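PDB 4O5J: uncharacterized protein from Helicobacter pylori, which probably serves as an outer-membrane adhesin (SabA) that recognises sialic acid-bearing glycans through its extracellular domain, aiding attachment of the bacterium to host surfaces. Local coordinates for residues S191-A196 and Q255-S260; K68-N73 and Q80-N85; T92-F97 and N198-L203; A161-S166 and Y337-N342; Q302-L307 and Q348-N353. All blocks are in the same frame, centred on the assembly; numbering follows the deposited sequence.

Contact 1: residues S191-A196 and Q255-S260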
# COMPACT_ATOMS: atom_id res chain seq x y z
N SER A 191 -18.54 8.09 -0.60
CA SER A 191 -17.76 7.50 0.51
C SER A 191 -16.33 7.96 0.48
O SER A 191 -15.74 8.02 -0.58
CB SER A 191 -17.84 5.98 0.46
OG SER A 191 -16.89 5.38 1.34
N THR A 192 -15.80 8.34 1.63
CA THR A 192 -14.39 8.70 1.70
C THR A 192 -13.56 7.39 1.68
O THR A 192 -14.11 6.29 2.00
CB THR A 192 -14.05 9.45 2.97
OG1 THR A 192 -14.28 8.59 4.10
CG2 THR A 192 -14.89 10.78 3.13
N VAL A 193 -12.28 7.50 1.31
CA VAL A 193 -11.42 6.31 1.37
C VAL A 193 -11.22 5.93 2.83
O VAL A 193 -11.07 4.76 3.13
CB VAL A 193 -10.05 6.49 0.70
CG1 VAL A 193 -10.19 6.82 -0.77
CG2 VAL A 193 -9.39 7.57 1.35
N SER A 194 -11.23 6.92 3.76
CA SER A 194 -11.06 6.58 5.18
C SER A 194 -12.22 5.76 5.67
O SER A 194 -12.06 4.85 6.49
CB SER A 194 -10.94 7.79 6.05
OG SER A 194 -9.73 8.39 5.64
N ASN A 195 -13.42 6.07 5.19
CA ASN A 195 -14.62 5.30 5.60
C ASN A 195 -14.47 3.85 5.08
O ASN A 195 -14.70 2.90 5.80
CB ASN A 195 -15.86 5.95 4.98
CG ASN A 195 -17.10 5.15 5.21
OD1 ASN A 195 -17.38 4.84 6.35
ND2 ASN A 195 -17.80 4.75 4.17
N ALA A 196 -14.04 3.70 3.83
CA ALA A 196 -13.88 2.35 3.25
C ALA A 196 -12.77 1.58 4.01
O ALA A 196 -12.99 0.41 4.41
CB ALA A 196 -13.58 2.47 1.78
N GLN A 255 -2.18 4.80 7.04
CA GLN A 255 -1.04 5.64 7.37
C GLN A 255 -0.65 6.48 6.14
O GLN A 255 -0.43 7.70 6.24
CB GLN A 255 0.08 4.75 7.86
CG GLN A 255 1.18 5.51 8.48
CD GLN A 255 0.68 6.31 9.61
OE1 GLN A 255 -0.21 5.83 10.31
NE2 GLN A 255 1.20 7.58 9.79
N ALA A 256 -0.65 5.85 4.98
CA ALA A 256 -0.31 6.54 3.73
C ALA A 256 -1.33 7.68 3.43
O ALA A 256 -0.95 8.76 2.96
CB ALA A 256 -0.31 5.53 2.59
N VAL A 257 -2.61 7.42 3.67
CA VAL A 257 -3.65 8.40 3.39
C VAL A 257 -3.47 9.65 4.27
O VAL A 257 -3.42 10.79 3.77
CB VAL A 257 -5.04 7.80 3.62
CG1 VAL A 257 -6.06 8.93 3.75
CG2 VAL A 257 -5.40 6.82 2.51
N THR A 258 -3.31 9.44 5.57
CA THR A 258 -3.03 10.53 6.48
C THR A 258 -1.82 11.32 6.02
O THR A 258 -1.81 12.55 6.05
CB THR A 258 -2.71 9.99 7.86
OG1 THR A 258 -3.82 9.24 8.31
CG2 THR A 258 -2.42 11.15 8.88
N LEU A 259 -0.78 10.62 5.62
CA LEU A 259 0.45 11.32 5.23
C LEU A 259 0.20 12.10 3.92
O LEU A 259 0.69 13.21 3.76
CB LEU A 259 1.62 10.31 5.07
CG LEU A 259 2.99 10.87 4.91
CD1 LEU A 259 3.30 11.95 5.93
CD2 LEU A 259 4.01 9.74 4.99
N SER A 260 -0.58 11.54 2.98
CA SER A 260 -0.90 12.27 1.78
C SER A 260 -1.66 13.57 2.14
O SER A 260 -1.39 14.64 1.57
CB SER A 260 -1.73 11.45 0.87
OG SER A 260 -1.06 10.23 0.56
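With chi1 at 163°, V257 carries CG1 anti to its backbone N and keeps CG2 beside that nitrogen; CG2 meets V193 and CG1 meets S194, both on helix 193-209. V257 CG2 faces V193 CG2 at 4.2 Å, methyl against methyl. V257 CG1 comes up to S194 OG, also at 4.2 Å, the hydroxyl lying beside the S194 nitrogen (chi1 -66°). No hydrogen bond spans the two segments, and the contact is small: one turn at the start of helix 193-209 touches the flank of helix 241-268.

That first turn is held by several bonds of its own. T192 is its N-cap, and T192 OG1 accepts from N195 N at 2.9 Å. S191 OG is gripped twice: it gives its proton to T192 O at 3.0 Å and receives the amide N195 ND2 at 3.0 Å, in the amide plane and almost straight (173°). T192 O takes a second donor, A196 N, from the face opposite to S191 OG. On the other helix S260 OG folds back on A256 O at 2.8 Å from above the carbonyl plane, on the face opposite to S260 N, which uses the same oxygen.

V193 and V257 are buried, whereas S194 lies at the surface. Helix 82-101 packs against both segments, setting V87 on V193 and I83 on V257 and S260. L176, from a loop, also reaches V193 and S260; helix 146-163 covers A196 with L159, and helix 281-309 packs on A256 with Y300.

Contact 2: residues K68-N73 and Q80-N85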
# COMPACT_ATOMS: atom_id res chain seq x y z
N LYS A 68 5.11 19.20 -5.82
CA LYS A 68 3.75 19.77 -5.73
C LYS A 68 2.85 19.15 -6.75
O LYS A 68 1.66 18.87 -6.49
CB LYS A 68 3.75 21.29 -5.95
CG LYS A 68 4.46 22.01 -4.87
CD LYS A 68 4.56 23.51 -5.19
CE LYS A 68 3.79 24.36 -4.16
NZ LYS A 68 2.38 24.27 -4.43
N SER A 69 3.39 18.90 -7.93
CA SER A 69 2.55 18.34 -8.95
C SER A 69 2.11 16.89 -8.56
O SER A 69 0.96 16.45 -8.80
CB SER A 69 3.30 18.44 -10.24
OG SER A 69 2.56 17.79 -11.21
N PHE A 70 3.00 16.16 -7.91
CA PHE A 70 2.64 14.80 -7.50
C PHE A 70 1.56 14.90 -6.42
O PHE A 70 0.56 14.18 -6.46
CB PHE A 70 3.85 14.07 -6.95
CG PHE A 70 3.52 12.74 -6.33
CD1 PHE A 70 3.60 11.58 -7.09
CD2 PHE A 70 3.11 12.66 -5.00
CE1 PHE A 70 3.28 10.33 -6.52
CE2 PHE A 70 2.79 11.44 -4.43
CZ PHE A 70 2.87 10.27 -5.19
N THR A 71 1.76 15.80 -5.46
CA THR A 71 0.80 15.89 -4.36
C THR A 71 -0.57 16.30 -4.86
O THR A 71 -1.58 15.83 -4.36
CB THR A 71 1.26 16.85 -3.28
OG1 THR A 71 2.51 16.39 -2.80
CG2 THR A 71 0.24 16.90 -2.11
N ASN A 72 -0.60 17.18 -5.84
CA ASN A 72 -1.85 17.63 -6.40
C ASN A 72 -2.64 16.48 -6.99
O ASN A 72 -3.82 16.33 -6.67
CB ASN A 72 -1.58 18.69 -7.46
CG ASN A 72 -2.85 19.39 -7.88
OD1 ASN A 72 -3.46 20.10 -7.08
ND2 ASN A 72 -3.28 19.18 -9.12
N ASN A 73 -2.00 15.63 -7.80
CA ASN A 73 -2.67 14.46 -8.34
C ASN A 73 -3.05 13.47 -7.30
O ASN A 73 -4.18 12.92 -7.32
CB ASN A 73 -1.80 13.77 -9.39
CG ASN A 73 -1.76 14.56 -10.63
OD1 ASN A 73 -2.74 15.14 -11.02
ND2 ASN A 73 -0.65 14.62 -11.21
N GLN A 80 -5.37 9.55 -11.37
CA GLN A 80 -3.93 9.75 -11.42
C GLN A 80 -3.33 9.83 -10.04
O GLN A 80 -2.31 10.45 -9.82
CB GLN A 80 -3.60 10.97 -12.26
CG GLN A 80 -3.77 10.62 -13.71
CD GLN A 80 -4.07 11.83 -14.48
OE1 GLN A 80 -3.41 12.86 -14.32
NE2 GLN A 80 -5.09 11.75 -15.32
N SER A 81 -3.97 9.18 -9.10
CA SER A 81 -3.50 9.16 -7.73
C SER A 81 -3.04 7.79 -7.38
O SER A 81 -3.86 6.86 -7.29
CB SER A 81 -4.65 9.54 -6.78
OG SER A 81 -4.34 9.20 -5.45
N PRO A 82 -1.74 7.64 -7.13
CA PRO A 82 -1.19 6.33 -6.74
C PRO A 82 -1.81 5.80 -5.44
O PRO A 82 -2.13 4.62 -5.37
CB PRO A 82 0.32 6.59 -6.58
CG PRO A 82 0.58 7.77 -7.45
CD PRO A 82 -0.70 8.64 -7.39
N ILE A 83 -1.99 6.65 -4.43
CA ILE A 83 -2.63 6.17 -3.20
C ILE A 83 -4.10 5.81 -3.42
O ILE A 83 -4.60 4.85 -2.83
CB ILE A 83 -2.48 7.19 -2.06
CG1 ILE A 83 -1.00 7.38 -1.70
CG2 ILE A 83 -3.26 6.76 -0.80
CD1 ILE A 83 -0.29 6.01 -1.47
N PHE A 84 -4.79 6.52 -4.30
CA PHE A 84 -6.19 6.20 -4.52
C PHE A 84 -6.26 4.85 -5.21
O PHE A 84 -7.10 3.99 -4.88
CB PHE A 84 -6.87 7.25 -5.42
CG PHE A 84 -8.31 6.95 -5.69
CD1 PHE A 84 -9.33 7.39 -4.82
CD2 PHE A 84 -8.68 6.21 -6.82
CE1 PHE A 84 -10.68 7.08 -5.07
CE2 PHE A 84 -10.00 5.91 -7.10
CZ PHE A 84 -11.02 6.35 -6.22
N ASN A 85 -5.38 4.65 -6.19
CA ASN A 85 -5.31 3.39 -6.89
C ASN A 85 -4.96 2.24 -5.89
O ASN A 85 -5.51 1.14 -5.97
CB ASN A 85 -4.32 3.43 -8.03
CG ASN A 85 -4.12 2.02 -8.60
OD1 ASN A 85 -4.96 1.49 -9.35
ND2 ASN A 85 -3.04 1.35 -8.16
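N73, on the last turn of helix 57-76, lies against Q80 and S81 just before helix 82-101. Its CB points at the incoming chain and touches Q80 O at 3.4 Å. From there chi1 of -73° sets CG beside the backbone N, and the carboxamide ends with N73 OD1 4.1 Å from Q80 OE1. The two amide planes are turned 62° apart, and no hydrogen bond joins them. The backbone of N73 also takes part, its carbonyl O meeting S81 CB at 3.5 Å.

One turn back, F70 brings its ring edge-to-face with Y357 of helix 343-396 and reaches P82 as well. F70 CE1 lies 3.8 Å from P82 CG, the ring and the pyrrolidine approaching from opposite directions. P82 opens helix 82-101 and S81 is its N-cap: S81 OG accepts from F84 N at 3.0 Å and is also hydrogen-bonded to N74 O. N74 OD1 receives I83 N, so the end of one helix helps to cap the start of the next.

Across the two segments the chemistry is mostly carbon against carbon or carbonyl oxygen, with two amide oxygens near each other and no hydrogen bond. S81 OG, F84 N and I83 N are served instead by the N-cap and by N74, which is consistent with capping and F70-P82 packing together fixing how the chain turns.

Contact 3: residues T92-F97 and N198-L203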
# COMPACT_ATOMS: atom_id res chain seq x y z
N THR A 92 -10.79 -3.90 -3.12
CA THR A 92 -11.15 -4.98 -4.02
C THR A 92 -10.66 -6.34 -3.48
O THR A 92 -11.37 -7.35 -3.55
CB THR A 92 -10.52 -4.77 -5.37
OG1 THR A 92 -11.05 -3.57 -5.94
CG2 THR A 92 -10.84 -5.93 -6.29
N SER A 93 -9.46 -6.35 -2.89
CA SER A 93 -8.92 -7.60 -2.43
C SER A 93 -9.63 -8.06 -1.11
O SER A 93 -9.83 -9.26 -0.87
CB SER A 93 -7.40 -7.55 -2.38
OG SER A 93 -7.00 -6.78 -1.31
N VAL A 94 -9.99 -7.10 -0.26
CA VAL A 94 -10.76 -7.43 0.93
C VAL A 94 -12.12 -8.03 0.54
O VAL A 94 -12.55 -9.07 1.09
CB VAL A 94 -10.99 -6.18 1.83
CG1 VAL A 94 -12.02 -6.50 2.92
CG2 VAL A 94 -9.67 -5.70 2.45
N LEU A 95 -12.82 -7.41 -0.41
CA LEU A 95 -14.13 -7.95 -0.84
C LEU A 95 -13.91 -9.26 -1.62
O LEU A 95 -14.74 -10.14 -1.62
CB LEU A 95 -14.86 -6.92 -1.70
CG LEU A 95 -15.41 -5.74 -0.90
CD1 LEU A 95 -15.91 -4.60 -1.82
CD2 LEU A 95 -16.51 -6.24 0.05
N GLY A 96 -12.76 -9.39 -2.28
CA GLY A 96 -12.41 -10.63 -2.96
C GLY A 96 -12.21 -11.73 -1.95
O GLY A 96 -12.72 -12.84 -2.12
N PHE A 97 -11.48 -11.45 -0.88
CA PHE A 97 -11.33 -12.46 0.14
C PHE A 97 -12.67 -12.85 0.76
O PHE A 97 -12.98 -14.02 0.99
CB PHE A 97 -10.33 -12.03 1.22
CG PHE A 97 -10.18 -13.06 2.28
CD1 PHE A 97 -9.34 -14.15 2.09
CD2 PHE A 97 -10.95 -13.01 3.44
CE1 PHE A 97 -9.23 -15.14 3.06
CE2 PHE A 97 -10.85 -13.99 4.40
CZ PHE A 97 -9.98 -15.06 4.23
N ASN A 198 -11.79 2.01 7.02
CA ASN A 198 -12.28 1.69 8.34
C ASN A 198 -13.24 0.45 8.34
O ASN A 198 -13.17 -0.39 9.21
CB ASN A 198 -13.02 2.92 8.91
CG ASN A 198 -13.63 2.61 10.25
OD1 ASN A 198 -14.80 2.41 10.35
ND2 ASN A 198 -12.83 2.50 11.25
N LEU A 199 -14.12 0.38 7.35
CA LEU A 199 -15.01 -0.75 7.26
C LEU A 199 -14.17 -2.03 6.98
O LEU A 199 -14.40 -3.08 7.59
CB LEU A 199 -16.05 -0.52 6.17
CG LEU A 199 -17.12 0.53 6.49
CD1 LEU A 199 -17.89 0.91 5.23
CD2 LEU A 199 -18.06 0.04 7.58
N ALA A 200 -13.21 -1.92 6.07
CA ALA A 200 -12.31 -3.04 5.73
C ALA A 200 -11.59 -3.51 7.00
O ALA A 200 -11.58 -4.71 7.30
CB ALA A 200 -11.28 -2.63 4.68
N GLN A 201 -11.02 -2.57 7.74
CA GLN A 201 -10.28 -2.88 8.96
C GLN A 201 -11.20 -3.67 9.95
O GLN A 201 -10.81 -4.69 10.52
CB GLN A 201 -9.74 -1.60 9.57
CG GLN A 201 -9.03 -1.77 10.88
CD GLN A 201 -7.65 -2.28 10.65
OE1 GLN A 201 -6.81 -1.57 10.08
NE2 GLN A 201 -7.38 -3.54 11.06
N GLN A 202 -12.44 -3.20 10.12
CA GLN A 202 -13.33 -3.86 11.04
C GLN A 202 -13.66 -5.29 10.59
O GLN A 202 -13.79 -6.20 11.41
CB GLN A 202 -14.66 -3.08 11.18
CG GLN A 202 -14.50 -1.69 11.82
CD GLN A 202 -15.86 -1.00 11.93
OE1 GLN A 202 -16.81 -1.50 12.53
NE2 GLN A 202 -15.95 0.13 11.30
N LEU A 203 -13.94 -5.44 9.30
CA LEU A 203 -14.25 -6.75 8.75
C LEU A 203 -13.09 -7.75 8.94
O LEU A 203 -13.26 -8.85 9.54
CB LEU A 203 -14.66 -6.63 7.30
CG LEU A 203 -14.95 -7.92 6.55
CD1 LEU A 203 -16.02 -8.76 7.30
CD2 LEU A 203 -15.37 -7.64 5.11
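V94 of helix 82-101 packs on A200 and L203 of helix 193-209, a helix-helix contact inside the mainly helical body of the adhesion domain, which appears related to tetratricopeptide-repeat folds. Along the first segment, T92 does not touch helix 193-209; its OG1 is hydrogen-bonded to Q88 O of its own helix and to Q163 NE2 of helix 146-163. S93 bonds through OG to V90 O, while its side chain rests on I246 of helix 241-268.

V94 comes next and carries the contact. The CA atoms of V94 and A200 are 6.7 Å apart, a close approach allowed by the small alanine. V94 CG2 meets A200 CB at 4.1 Å, and CG1, anti to the backbone N at chi1 169°, reaches on to L203. L159 of helix 146-163 also touches V94. The end of L95 comes nearer helix 193-209 without touching it, and packs on Q163 and Y337. F97 lies beyond the contact, where its ring meets that of F243 with the planes about 50° apart; its backbone N is bound to S93 O at 2.7 Å.

On the partner helix, N198 and Q202 are linked by a weak bond, NE2 of Q202 to OD1 of N198 at 2.7 Å but bent to 127°. The buried side belongs to A200 and L203. L203 CG is anti to its backbone N, and the side chains of V94 and L203 pass alongside, pointing opposite ways, with V94 CG1 4.2 Å from L203 CD2.

Contact 4: residues A161-S166 and Y337-N342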
# COMPACT_ATOMS: atom_id res chain seq x y z
N ALA A 161 -20.95 -1.24 -0.68
CA ALA A 161 -21.62 0.02 -1.05
C ALA A 161 -20.63 1.20 -1.10
O ALA A 161 -20.77 2.10 -1.94
CB ALA A 161 -22.80 0.34 -0.09
N ALA A 162 -19.65 1.22 -0.18
CA ALA A 162 -18.67 2.30 -0.16
C ALA A 162 -17.89 2.33 -1.48
O ALA A 162 -17.57 3.38 -2.01
CB ALA A 162 -17.72 2.14 1.01
N GLN A 163 -17.59 1.14 -2.00
CA GLN A 163 -16.76 1.07 -3.20
C GLN A 163 -17.52 1.38 -4.49
O GLN A 163 -17.03 2.09 -5.36
CB GLN A 163 -16.10 -0.34 -3.32
CG GLN A 163 -15.35 -0.48 -4.64
CD GLN A 163 -14.70 -1.83 -4.75
OE1 GLN A 163 -15.35 -2.88 -4.58
NE2 GLN A 163 -13.40 -1.83 -5.03
N THR A 164 -18.72 0.83 -4.60
CA THR A 164 -19.44 0.85 -5.86
C THR A 164 -20.87 1.34 -5.63
O THR A 164 -21.58 0.86 -4.74
CB THR A 164 -19.48 -0.57 -6.46
OG1 THR A 164 -18.13 -1.01 -6.70
CG2 THR A 164 -20.24 -0.62 -7.79
N ASN A 165 -21.27 2.34 -6.42
CA ASN A 165 -22.64 2.80 -6.38
C ASN A 165 -23.55 1.78 -7.06
O ASN A 165 -23.49 1.58 -8.26
CB ASN A 165 -22.73 4.13 -7.07
CG ASN A 165 -24.11 4.71 -7.04
OD1 ASN A 165 -25.04 4.21 -7.70
ND2 ASN A 165 -24.28 5.78 -6.27
N SER A 166 -24.40 1.12 -6.28
CA SER A 166 -25.27 0.09 -6.81
C SER A 166 -26.15 0.66 -7.92
O SER A 166 -26.35 -0.01 -8.93
CB SER A 166 -26.19 -0.44 -5.73
OG SER A 166 -27.10 0.58 -5.36
N TYR A 337 -19.12 -11.02 -6.93
CA TYR A 337 -18.20 -9.87 -6.89
C TYR A 337 -17.19 -9.82 -8.07
O TYR A 337 -16.08 -10.35 -7.96
CB TYR A 337 -17.51 -9.78 -5.51
CG TYR A 337 -16.63 -8.61 -5.38
CD1 TYR A 337 -17.20 -7.32 -5.31
CD2 TYR A 337 -15.21 -8.76 -5.32
CE1 TYR A 337 -16.37 -6.21 -5.20
CE2 TYR A 337 -14.36 -7.62 -5.18
CZ TYR A 337 -14.96 -6.35 -5.13
OH TYR A 337 -14.22 -5.15 -4.98
N ARG A 338 -17.59 -9.17 -9.18
CA ARG A 338 -16.82 -9.15 -10.45
C ARG A 338 -15.64 -8.17 -10.44
O ARG A 338 -14.71 -8.34 -11.25
CB ARG A 338 -17.72 -8.90 -11.65
CG ARG A 338 -18.55 -10.15 -11.99
CD ARG A 338 -19.33 -10.06 -13.29
NE ARG A 338 -18.44 -9.86 -14.43
CZ ARG A 338 -17.85 -10.83 -15.14
NH1 ARG A 338 -18.03 -12.12 -14.83
NH2 ARG A 338 -17.07 -10.50 -16.18
N GLN A 339 -15.67 -7.19 -9.53
CA GLN A 339 -14.64 -6.15 -9.42
C GLN A 339 -13.24 -6.79 -9.35
O GLN A 339 -12.25 -6.20 -9.80
CB GLN A 339 -14.89 -5.21 -8.19
CG GLN A 339 -15.97 -4.22 -8.42
CD GLN A 339 -15.52 -3.31 -9.52
OE1 GLN A 339 -14.45 -2.71 -9.42
NE2 GLN A 339 -16.28 -3.24 -10.60
N VAL A 340 -13.18 -8.00 -8.80
CA VAL A 340 -11.94 -8.71 -8.59
C VAL A 340 -11.20 -8.96 -9.95
O VAL A 340 -10.03 -9.36 -9.98
CB VAL A 340 -12.22 -10.01 -7.75
CG1 VAL A 340 -12.32 -11.24 -8.63
CG2 VAL A 340 -11.16 -10.19 -6.68
N VAL A 341 -11.88 -8.69 -11.07
CA VAL A 341 -11.33 -8.91 -12.37
C VAL A 341 -10.38 -7.73 -12.69
O VAL A 341 -9.49 -7.84 -13.54
CB VAL A 341 -12.46 -9.11 -13.41
CG1 VAL A 341 -12.93 -7.78 -13.99
CG2 VAL A 341 -11.99 -10.03 -14.48
N ASN A 342 -10.56 -6.62 -12.01
CA ASN A 342 -9.68 -5.47 -12.15
C ASN A 342 -8.48 -5.53 -11.23
O ASN A 342 -7.62 -4.67 -11.32
CB ASN A 342 -10.43 -4.18 -11.88
CG ASN A 342 -11.63 -4.03 -12.80
OD1 ASN A 342 -11.54 -4.33 -13.99
ND2 ASN A 342 -12.75 -3.60 -12.27
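Near the end of helix 146-163, Q163 meets Y337, a junction between that end region and the loop before helix 343-396 in a mainly helical fold. The loop continues into a short 3-10 segment, 339-341, with N342 N bonded to Q339 O at 2.8 Å.

The link is a short hydrogen bond, Y337 OH to Q163 OE1 at 2.6 Å. The phenol arrives in the carbonyl plane on a lone pair, at 120° to the C=O. The amide lies 16° from the ring plane, and Q163 OE1 is at the edge of the tyrosine, near that plane. Q163 gets there with an extended chain, CG anti to the backbone N (chi1 174°). Its other end is fixed too: Q163 NE2 is hydrogen-bonded to T92 OG1 and Q88 OE1 of helix 82-101. With both ends of the amide engaged, its rotation is settled and this buried polar group is satisfied.

T92 and L95 also touch Y337, while a bound glycerol, probably from the crystallisation liquor, lies about 5 Å from its side chain. T164, where the backbone leaves helical angles, faces Q339 with OG1 4.2 Å from Q339 CG. That CG stands 4.1 Å from Q163 OE1, and the backbone N of Q339 sits 4.3 Å above the centre of the Y337 ring.

Contact 5: residues Q302-L307 and Q348-N353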
# COMPACT_ATOMS: atom_id res chain seq x y z
N GLN A 302 4.89 1.02 -2.05
CA GLN A 302 5.75 -0.12 -2.33
C GLN A 302 5.48 -1.24 -1.33
O GLN A 302 5.42 -2.40 -1.73
CB GLN A 302 7.19 0.31 -2.34
CG GLN A 302 8.13 -0.85 -2.44
CD GLN A 302 9.45 -0.34 -2.77
OE1 GLN A 302 9.82 -0.28 -3.93
NE2 GLN A 302 10.19 0.04 -1.77
N ASP A 303 5.30 -0.91 -0.04
CA ASP A 303 5.01 -1.93 0.97
C ASP A 303 3.77 -2.70 0.56
O ASP A 303 3.72 -3.94 0.66
CB ASP A 303 4.77 -1.30 2.34
CG ASP A 303 6.04 -0.68 2.95
OD1 ASP A 303 7.14 -1.16 2.60
OD2 ASP A 303 5.96 0.26 3.82
N ILE A 304 2.75 -1.99 0.07
CA ILE A 304 1.51 -2.69 -0.33
C ILE A 304 1.75 -3.62 -1.54
O ILE A 304 1.26 -4.72 -1.57
CB ILE A 304 0.37 -1.68 -0.59
CG1 ILE A 304 -0.13 -1.13 0.76
CG2 ILE A 304 -0.77 -2.34 -1.36
CD1 ILE A 304 -0.41 0.30 0.61
N PHE A 305 2.49 -3.13 -2.53
CA PHE A 305 2.82 -3.97 -3.66
C PHE A 305 3.53 -5.25 -3.18
O PHE A 305 3.16 -6.37 -3.57
CB PHE A 305 3.63 -3.24 -4.73
CG PHE A 305 4.12 -4.21 -5.80
CD1 PHE A 305 3.23 -4.75 -6.73
CD2 PHE A 305 5.41 -4.67 -5.81
CE1 PHE A 305 3.64 -5.67 -7.69
CE2 PHE A 305 5.85 -5.59 -6.79
CZ PHE A 305 4.96 -6.10 -7.72
N ASN A 306 4.52 -5.09 -2.31
CA ASN A 306 5.27 -6.23 -1.77
C ASN A 306 4.37 -7.20 -1.06
O ASN A 306 4.58 -8.43 -1.13
CB ASN A 306 6.42 -5.76 -0.87
CG ASN A 306 7.57 -5.14 -1.68
OD1 ASN A 306 7.61 -5.28 -2.91
ND2 ASN A 306 8.52 -4.45 -0.99
N LEU A 307 3.34 -6.68 -0.34
CA LEU A 307 2.42 -7.56 0.37
C LEU A 307 1.59 -8.38 -0.63
O LEU A 307 1.27 -9.53 -0.36
CB LEU A 307 1.50 -6.76 1.33
CG LEU A 307 2.22 -6.32 2.64
CD1 LEU A 307 1.47 -5.19 3.37
CD2 LEU A 307 2.43 -7.54 3.52
N GLN A 348 -0.66 -4.00 -10.56
CA GLN A 348 0.46 -3.67 -11.47
C GLN A 348 0.63 -2.17 -11.53
O GLN A 348 1.74 -1.66 -11.61
CB GLN A 348 0.21 -4.22 -12.85
CG GLN A 348 0.25 -5.76 -12.90
CD GLN A 348 1.51 -6.36 -12.26
OE1 GLN A 348 2.65 -6.02 -12.64
NE2 GLN A 348 1.32 -7.28 -11.29
N THR A 349 -0.48 -1.44 -11.48
CA THR A 349 -0.39 0.03 -11.46
C THR A 349 0.39 0.54 -10.24
O THR A 349 1.14 1.53 -10.36
CB THR A 349 -1.77 0.65 -11.54
OG1 THR A 349 -2.38 0.28 -12.78
CG2 THR A 349 -1.75 2.17 -11.40
N ILE A 350 0.21 -0.08 -9.08
CA ILE A 350 0.99 0.28 -7.91
C ILE A 350 2.47 0.08 -8.23
O ILE A 350 3.30 0.94 -7.95
CB ILE A 350 0.69 -0.59 -6.70
CG1 ILE A 350 -0.79 -0.57 -6.38
CG2 ILE A 350 1.46 -0.06 -5.52
CD1 ILE A 350 -1.11 -1.43 -5.16
N LYS A 351 2.80 -1.06 -8.80
CA LYS A 351 4.21 -1.36 -9.16
C LYS A 351 4.76 -0.32 -10.15
O LYS A 351 5.87 0.20 -9.96
CB LYS A 351 4.31 -2.75 -9.78
CG LYS A 351 5.71 -3.12 -10.29
CD LYS A 351 5.70 -4.47 -11.02
CE LYS A 351 7.07 -4.71 -11.64
NZ LYS A 351 6.93 -5.95 -12.40
N ASN A 352 3.99 0.01 -11.19
CA ASN A 352 4.43 1.06 -12.13
C ASN A 352 4.56 2.42 -11.50
O ASN A 352 5.52 3.13 -11.81
CB ASN A 352 3.49 1.15 -13.29
CG ASN A 352 3.46 -0.13 -14.07
OD1 ASN A 352 4.33 -0.98 -13.88
ND2 ASN A 352 2.46 -0.31 -14.93
N ASN A 353 3.59 2.80 -10.65
CA ASN A 353 3.66 4.10 -9.99
C ASN A 353 4.92 4.20 -9.14
O ASN A 353 5.63 5.20 -9.17
CB ASN A 353 2.47 4.28 -9.05
CG ASN A 353 1.19 4.49 -9.79
OD1 ASN A 353 1.18 4.78 -10.99
ND2 ASN A 353 0.09 4.34 -9.09
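The shortest polar bonds here are backbone bonds within residues 348-353 of helix 343-396, N352 N to Q348 O and N353 N to T349 O, both 2.8 Å; they hold the turn on which I350 and K351 meet F305 and I304. Nothing polar crosses between the helices, so the contact is hydrocarbon against ring and methyl.

F305, its CG anti to the backbone N (chi1 172°), extends its ring toward the other helix and lays one face on K351. K351 CB stands over that face, 3.9 Å from the ring centroid and 20° off the normal, a CH-pi contact displaced toward the rim. The lysine chain then runs on fully extended: K351 CD passes F305 CZ at 3.8 Å, and the ammonium end leads away from the partner helix. Beneath the ring's stem, F305 CB touches I350 CG2 at 3.9 Å. The other arm of I350 crosses I304 at about a right angle, CD1 meeting I304 CG2 at 3.9 Å.

I304 and I350 are buried, with V90 of helix 82-101 and I252 and L253 of helix 241-268 also packed on I304; K351 is at the surface and F305 partly so. The short segment axes approach to 9.2 Å at 138° between their N-to-C directions. Such oblique packing, nearer antiparallel than parallel, with aliphatic residues inside and a lysine stem lying over an aromatic face at the more exposed edge, belongs to the helical bundle of this adhesin.

In the fold
Helix 82-101 is the common thread: its start lies in contact 2 and its second half in contact 3, centres about 23 Å apart. Contact 1 touches contact 2 through I83 and shares helix 193-209 with contact 3, about 14 Å away. Contacts 3 and 4, about 12 Å apart, touch through T92 and L95. Contact 5 joins helices 281-309 and 343-396 and meets contact 2 through N353, T349 and I350. Along the chain contact 2 closes first; contacts 1 and 3 interleave, as do contacts 3 and 4, and contact 1 closes before contact 5 opens. Helices distant in sequence are thereby packed into one body of the adhesion domain.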